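Local atomic coordinates of MoaF-like domain-containing protein (Burkholderia vietnamiensis, PDB entry 5HAL), a protein that is of uncharacterised function but folds as a small calycin-type beta barrel of the MoaF-like family, and has been put forward as a putative beta-lactamase. Residues 24-28 and 29-33; 75-78 and 79-83. All blocks are in the same frame, centred on the assembly; numbering follows the deposited sequence.

Interaction 1. Residues 24-28 and 29-33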
ATOM      1  N   GLU A  24       7.810   4.450  -1.512  1.00 33.41           N
ATOM      2  CA  GLU A  24       8.403   3.142  -1.738  1.00 36.77           C
ATOM      3  C   GLU A  24       8.310   2.303  -0.469  1.00 35.01           C
ATOM      4  O   GLU A  24       8.735   2.741   0.607  1.00 37.77           O
ATOM      5  CB  GLU A  24       9.859   3.265  -2.175  1.00 40.85           C
ATOM      6  CG  GLU A  24      10.483   1.918  -2.452  1.00 40.99           C
ATOM      7  CD  GLU A  24      11.895   2.038  -2.993  1.00 49.23           C
ATOM      8  OE1 GLU A  24      12.812   2.348  -2.201  1.00 52.25           O
ATOM      9  OE2 GLU A  24      12.077   1.835  -4.214  1.00 49.50           O
ATOM     10  N   VAL A  25       7.763   1.097  -0.596  1.00 30.45           N
ATOM     11  CA  VAL A  25       7.691   0.149   0.506  1.00 29.48           C
ATOM     12  C   VAL A  25       8.629  -1.008   0.195  1.00 31.47           C
ATOM     13  O   VAL A  25       8.625  -1.532  -0.924  1.00 34.57           O
ATOM     14  CB  VAL A  25       6.246  -0.331   0.755  1.00 34.96           C
ATOM     15  CG1 VAL A  25       5.444   0.772   1.445  1.00 35.20           C
ATOM     16  CG2 VAL A  25       5.544  -0.750  -0.556  1.00 27.47           C
ATOM     17  N   ARG A  26       9.446  -1.392   1.174  1.00 33.24           N
ATOM     18  CA  ARG A  26      10.417  -2.467   1.005  1.00 37.70           C
ATOM     19  C   ARG A  26      10.191  -3.517   2.084  1.00 44.28           C
ATOM     20  O   ARG A  26      10.250  -3.211   3.278  1.00 37.88           O
ATOM     21  CB  ARG A  26      11.856  -1.936   1.066  1.00 41.44           C
ATOM     22  CG  ARG A  26      12.128  -0.717   0.184  1.00 56.06           C
ATOM     23  CD  ARG A  26      13.631  -0.413   0.081  1.00 65.54           C
ATOM     24  NE  ARG A  26      14.304  -1.404  -0.759  1.00 77.70           N
ATOM     25  CZ  ARG A  26      14.756  -1.173  -1.990  1.00 79.24           C
ATOM     26  NH1 ARG A  26      15.329  -2.155  -2.675  1.00 78.66           N
ATOM     27  NH2 ARG A  26      14.646   0.035  -2.533  1.00 75.79           N
ATOM     28  N   TYR A  27       9.938  -4.752   1.661  1.00 37.10           N
ATOM     29  CA  TYR A  27       9.740  -5.878   2.556  1.00 37.95           C
ATOM     30  C   TYR A  27      10.677  -6.999   2.134  1.00 42.27           C
ATOM     31  O   TYR A  27      11.289  -6.956   1.064  1.00 45.94           O
ATOM     32  CB  TYR A  27       8.290  -6.383   2.533  1.00 36.05           C
ATOM     33  CG  TYR A  27       7.211  -5.321   2.463  1.00 32.26           C
ATOM     34  CD1 TYR A  27       6.694  -4.739   3.617  1.00 33.68           C
ATOM     35  CD2 TYR A  27       6.685  -4.923   1.246  1.00 32.36           C
ATOM     36  CE1 TYR A  27       5.690  -3.780   3.549  1.00 30.11           C
ATOM     37  CE2 TYR A  27       5.691  -3.968   1.172  1.00 31.00           C
ATOM     38  CZ  TYR A  27       5.199  -3.400   2.329  1.00 32.31           C
ATOM     39  OH  TYR A  27       4.217  -2.445   2.248  1.00 31.14           O
ATOM     40  N   ASP A  28      10.795  -8.016   2.973  1.00 44.17           N
ATOM     41  CA  ASP A  28      11.545  -9.190   2.558  1.00 48.20           C
ATOM     42  C   ASP A  28      10.924  -9.774   1.290  1.00 57.98           C
ATOM     43  O   ASP A  28       9.762 -10.193   1.287  1.00 54.21           O
ATOM     44  CB  ASP A  28      11.572 -10.221   3.681  1.00 54.51           C
ATOM     45  CG  ASP A  28      12.490 -11.376   3.377  1.00 67.15           C
ATOM     46  OD1 ASP A  28      13.488 -11.174   2.654  1.00 78.07           O
ATOM     47  OD2 ASP A  28      12.212 -12.491   3.856  1.00 78.60           O
ATOM     48  N   GLY A  29      11.685  -9.752   0.200  1.00 55.64           N
ATOM     49  CA  GLY A  29      11.244 -10.330  -1.052  1.00 51.48           C
ATOM     50  C   GLY A  29      10.280  -9.497  -1.866  1.00 52.21           C
ATOM     51  O   GLY A  29       9.721 -10.010  -2.842  1.00 56.58           O
ATOM     52  N   LEU A  30      10.070  -8.230  -1.515  1.00 45.43           N
ATOM     53  CA  LEU A  30       9.100  -7.416  -2.236  1.00 39.99           C
ATOM     54  C   LEU A  30       9.427  -5.940  -2.054  1.00 42.68           C
ATOM     55  O   LEU A  30       9.572  -5.468  -0.922  1.00 41.87           O
ATOM     56  CB  LEU A  30       7.671  -7.715  -1.750  1.00 40.17           C
ATOM     57  CG  LEU A  30       6.563  -6.793  -2.262  1.00 41.31           C
ATOM     58  CD1 LEU A  30       6.553  -6.791  -3.759  1.00 38.26           C
ATOM     59  CD2 LEU A  30       5.204  -7.226  -1.717  1.00 45.30           C
ATOM     60  N   THR A  31       9.553  -5.226  -3.169  1.00 44.19           N
ATOM     61  CA  THR A  31       9.640  -3.772  -3.182  1.00 43.92           C
ATOM     62  C   THR A  31       8.565  -3.241  -4.111  1.00 42.68           C
ATOM     63  O   THR A  31       8.365  -3.774  -5.206  1.00 45.43           O
ATOM     64  CB  THR A  31      11.010  -3.278  -3.644  1.00 42.73           C
ATOM     65  OG1 THR A  31      12.017  -3.761  -2.754  1.00 49.08           O
ATOM     66  CG2 THR A  31      11.056  -1.748  -3.670  1.00 43.96           C
ATOM     67  N   ALA A  32       7.861  -2.203  -3.669  1.00 39.87           N
ATOM     68  CA  ALA A  32       6.792  -1.642  -4.477  1.00 35.33           C
ATOM     69  C   ALA A  32       6.725  -0.138  -4.269  1.00 38.75           C
ATOM     70  O   ALA A  32       7.208   0.401  -3.269  1.00 38.66           O
ATOM     71  CB  ALA A  32       5.438  -2.278  -4.146  1.00 30.79           C
ATOM     72  N   LEU A  33       6.122   0.529  -5.243  1.00 36.64           N
ATOM     73  CA  LEU A  33       5.774   1.937  -5.149  1.00 35.28           C
ATOM     74  C   LEU A  33       4.265   2.025  -4.962  1.00 32.25           C
ATOM     75  O   LEU A  33       3.520   1.339  -5.668  1.00 32.29           O
ATOM     76  CB  LEU A  33       6.214   2.693  -6.411  1.00 31.22           C
ATOM     77  CG  LEU A  33       7.706   2.773  -6.728  1.00 33.31           C
ATOM     78  CD1 LEU A  33       7.953   3.320  -8.148  1.00 37.87           C
ATOM     79  CD2 LEU A  33       8.383   3.684  -5.728  1.00 37.22           C
TER
HETATM   80  O   HOH W   1      12.518  -5.296  -0.660  1.00 55.47           O
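Gly29 takes the positive-phi corner (phi 79°) of the type II turn from Tyr27 to Leu30, a conformation that glycine, lacking CB, adopts easily; the turn closes a two-residue beta hairpin of strands 24-27 and 30-33. Leu30 and Tyr27 form a hydrogen-bonded pair: the amide of Tyr27 reaches Leu30 O at 2.7 Å, and Leu30 N returns a bond to Tyr27 O. Their side chains run alongside each other, Leu30 CG lying 4.0 Å from Tyr27 CD2. Thr31 lies on the other face, with Glu24 and Arg26. Its CG2, turned anti to the backbone N, sits under the centre of the Arg26 guanidinium, 4.1 Å from that plane. Above this methyl, Arg26 NH2 binds Glu24 OE1 at 3.0 Å, meeting the carboxylate 57° out of its plane. Thr31 OG1 shares a water with Tyr27 O. Ala32, buried on the face of Tyr27 and Leu30, pairs with Val25 through two backbone bonds, and its short side chain still touches Val25 CG2 through CB at 3.9 Å. Leu33 ends the run with CD2 against Glu24 CB. Val25 and Tyr27 face strand 93-99 inside the closed antiparallel barrel. The hairpin thus has a largely apolar inner side, whose one phenol hydroxyl is satisfied by Ser94, and a solvent side where methyl packing and charge pairing together probably limit the freedom of the arginine's end.

Interaction 2. Residues 75-78 and 79-83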
ATOM      1  N   TRP A  75      -7.526  -2.243   0.274  1.00 26.40           N
ATOM      2  CA  TRP A  75      -8.093  -2.283  -1.065  1.00 26.08           C
ATOM      3  C   TRP A  75      -8.201  -3.735  -1.512  1.00 24.58           C
ATOM      4  O   TRP A  75      -7.621  -4.642  -0.909  1.00 22.23           O
ATOM      5  CB  TRP A  75      -7.249  -1.475  -2.050  1.00 22.87           C
ATOM      6  CG  TRP A  75      -5.875  -2.042  -2.320  1.00 23.73           C
ATOM      7  CD1 TRP A  75      -5.555  -3.030  -3.214  1.00 24.93           C
ATOM      8  CD2 TRP A  75      -4.635  -1.629  -1.717  1.00 23.33           C
ATOM      9  NE1 TRP A  75      -4.199  -3.255  -3.202  1.00 25.55           N
ATOM     10  CE2 TRP A  75      -3.611  -2.403  -2.299  1.00 24.80           C
ATOM     11  CE3 TRP A  75      -4.292  -0.668  -0.746  1.00 23.80           C
ATOM     12  CZ2 TRP A  75      -2.269  -2.259  -1.938  1.00 27.92           C
ATOM     13  CZ3 TRP A  75      -2.965  -0.521  -0.389  1.00 24.28           C
ATOM     14  CH2 TRP A  75      -1.962  -1.314  -0.988  1.00 28.92           C
ATOM     15  N   GLN A  76      -8.946  -3.939  -2.589  1.00 24.99           N
ATOM     16  CA  GLN A  76      -9.076  -5.244  -3.210  1.00 23.92           C
ATOM     17  C   GLN A  76      -8.705  -5.109  -4.677  1.00 26.16           C
ATOM     18  O   GLN A  76      -9.178  -4.198  -5.360  1.00 28.41           O
ATOM     19  CB  GLN A  76     -10.496  -5.779  -3.046  1.00 23.60           C
ATOM     20  CG  GLN A  76     -10.733  -7.151  -3.630  1.00 23.46           C
ATOM     21  CD  GLN A  76     -12.030  -7.753  -3.094  1.00 27.19           C
ATOM     22  OE1 GLN A  76     -13.013  -7.035  -2.856  1.00 26.26           O
ATOM     23  NE2 GLN A  76     -12.027  -9.064  -2.867  1.00 25.77           N
ATOM     24  N   GLU A  77      -7.884  -6.024  -5.161  1.00 26.14           N
ATOM     25  CA  GLU A  77      -7.337  -5.957  -6.500  1.00 22.81           C
ATOM     26  C   GLU A  77      -8.310  -6.584  -7.493  1.00 27.90           C
ATOM     27  O   GLU A  77      -9.301  -7.211  -7.112  1.00 29.02           O
ATOM     28  CB  GLU A  77      -5.959  -6.642  -6.516  1.00 31.09           C
ATOM     29  CG  GLU A  77      -4.819  -5.623  -6.485  1.00 41.99           C
ATOM     30  CD  GLU A  77      -3.599  -6.066  -5.722  1.00 43.73           C
ATOM     31  OE1 GLU A  77      -3.105  -7.187  -5.962  1.00 47.02           O
ATOM     32  OE2 GLU A  77      -3.110  -5.273  -4.893  1.00 38.23           O
ATOM     33  N   ALA A  78      -8.014  -6.411  -8.786  1.00 26.37           N
ATOM     34  CA  ALA A  78      -8.918  -6.876  -9.832  1.00 33.90           C
ATOM     35  C   ALA A  78      -9.172  -8.372  -9.741  1.00 33.86           C
ATOM     36  O   ALA A  78     -10.272  -8.830 -10.073  1.00 34.20           O
ATOM     37  CB  ALA A  78      -8.367  -6.518 -11.220  1.00 33.85           C
ATOM     38  N   ASP A  79      -8.186  -9.159  -9.308  1.00 27.49           N
ATOM     39  CA  ASP A  79      -8.416 -10.595  -9.215  1.00 27.00           C
ATOM     40  C   ASP A  79      -9.005 -10.989  -7.864  1.00 25.66           C
ATOM     41  O   ASP A  79      -9.071 -12.186  -7.558  1.00 24.43           O
ATOM     42  CB  ASP A  79      -7.122 -11.385  -9.520  1.00 27.76           C
ATOM     43  CG  ASP A  79      -6.061 -11.255  -8.416  1.00 31.86           C
ATOM     44  OD1 ASP A  79      -6.202 -10.402  -7.519  1.00 27.53           O
ATOM     45  OD2 ASP A  79      -5.068 -12.011  -8.453  1.00 34.55           O
ATOM     46  N   ARG A  80      -9.429 -10.002  -7.060  1.00 22.02           N
ATOM     47  CA  ARG A  80     -10.100 -10.125  -5.746  1.00 23.65           C
ATOM     48  C   ARG A  80      -9.135 -10.455  -4.608  1.00 27.96           C
ATOM     49  O   ARG A  80      -9.589 -10.708  -3.476  1.00 26.95           O
ATOM     50  CB  ARG A  80     -11.259 -11.138  -5.775  1.00 21.45           C
ATOM     51  CG  ARG A  80     -12.417 -10.702  -6.733  1.00 22.91           C
ATOM     52  CD  ARG A  80     -13.414 -11.810  -6.954  1.00 29.10           C
ATOM     53  NE  ARG A  80     -12.783 -12.961  -7.590  1.00 29.05           N
ATOM     54  CZ  ARG A  80     -13.063 -14.227  -7.312  1.00 31.30           C
ATOM     55  NH1 ARG A  80     -13.973 -14.534  -6.392  1.00 33.02           N
ATOM     56  NH2 ARG A  80     -12.424 -15.197  -7.957  1.00 36.12           N
ATOM     57  N   ALA A  81      -7.823 -10.431  -4.845  1.00 26.59           N
ATOM     58  CA  ALA A  81      -6.876 -10.422  -3.732  1.00 26.48           C
ATOM     59  C   ALA A  81      -7.111  -9.186  -2.870  1.00 25.99           C
ATOM     60  O   ALA A  81      -7.460  -8.121  -3.384  1.00 27.10           O
ATOM     61  CB  ALA A  81      -5.435 -10.437  -4.258  1.00 23.94           C
ATOM     62  N   THR A  82      -6.935  -9.323  -1.549  1.00 24.27           N
ATOM     63  CA  THR A  82      -7.148  -8.203  -0.633  1.00 22.85           C
ATOM     64  C   THR A  82      -5.854  -7.820   0.072  1.00 28.09           C
ATOM     65  O   THR A  82      -4.999  -8.670   0.359  1.00 25.93           O
ATOM     66  CB  THR A  82      -8.213  -8.509   0.426  1.00 21.71           C
ATOM     67  OG1 THR A  82      -7.759  -9.576   1.268  1.00 21.26           O
ATOM     68  CG2 THR A  82      -9.517  -8.912  -0.234  1.00 21.67           C
ATOM     69  N   VAL A  83      -5.724  -6.524   0.360  1.00 22.88           N
ATOM     70  CA  VAL A  83      -4.518  -5.966   0.954  1.00 23.29           C
ATOM     71  C   VAL A  83      -4.918  -5.025   2.076  1.00 28.67           C
ATOM     72  O   VAL A  83      -5.781  -4.164   1.888  1.00 23.32           O
ATOM     73  CB  VAL A  83      -3.663  -5.213  -0.081  1.00 26.38           C
ATOM     74  CG1 VAL A  83      -2.409  -4.627   0.591  1.00 25.87           C
ATOM     75  CG2 VAL A  83      -3.278  -6.141  -1.239  1.00 23.96           C
TER
HETATM   76  O   HOH W   2      -3.765  -9.339  -7.354  1.00 30.07           O
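Trp75 lays its indole beside Val83, the two residues forming a hydrogen-bonded pair of the antiparallel strands 70-76 and 82-88. From CB the side chain leaves with CG between the backbone N and the carbonyl carbon (chi1 67°), which brings the ring alongside the valine. CD2, at the ring fusion, comes near Val83 CB, and CE2 approaches that carbon more closely, at 3.6 Å. Farther out, CZ2 meets Val83 CG1 at 3.5 Å; this methyl stands over the six-membered ring, 25° off its normal, in a CH-pi contact. On the pyrrole side, NE1 passes 3.6 Å from Val83 CG2 and gives its hydrogen to Glu77 OE2 at 2.8 Å, a nearly straight bond in the ring plane. Tryptophan suits the place, offering a broad apolar face and a polar edge; within the barrel its ring also meets His85 and packs on Met43, Val59 and Tyr61. Glu77-Arg80 is a type I turn with a G1-type beta bulge, a 3:5 hairpin: Arg80 N bonds Glu77 O, Glu77 N bonds Ala81 O at 2.8 Å, and Arg80 (phi 78°) fills the left-handed position where glycine is common. Gln76, a neutral amide long enough to arrive, sends NE2 straight to Arg80 O at 3.0 Å. Asp79, a short carboxylate, accepts the Ala81 amide on OD1 in an Asx turn. A water donates to that OD1 and to Glu77 OE1. The Glu77 carboxylate is thus held at both oxygens, and the shared water probably eases the repulsion between the acids.

How the interactions relate
Interactions 1 and 2 are both hairpin ends of the same closed antiparallel barrel, formed by the strand pairs 22-27/30-36 and 70-76/82-88. Their centres lie about 18 Å apart and they do not touch. Each is partly buried: Val25, Tyr27, Thr31 and Ala32 in the first, Trp75, Ala81 and Val83 in the second, with exposed residues at the turn of both. Strand 93-99 receives side chains from both: Val25 and Tyr27 from interaction 1, Ala81, Thr82 and Val83 from interaction 2. Their polar chemistry differs. In 24-33 the charges keep to the outer face, whereas in 75-83 a carboxylate reaches the edge of a buried ring.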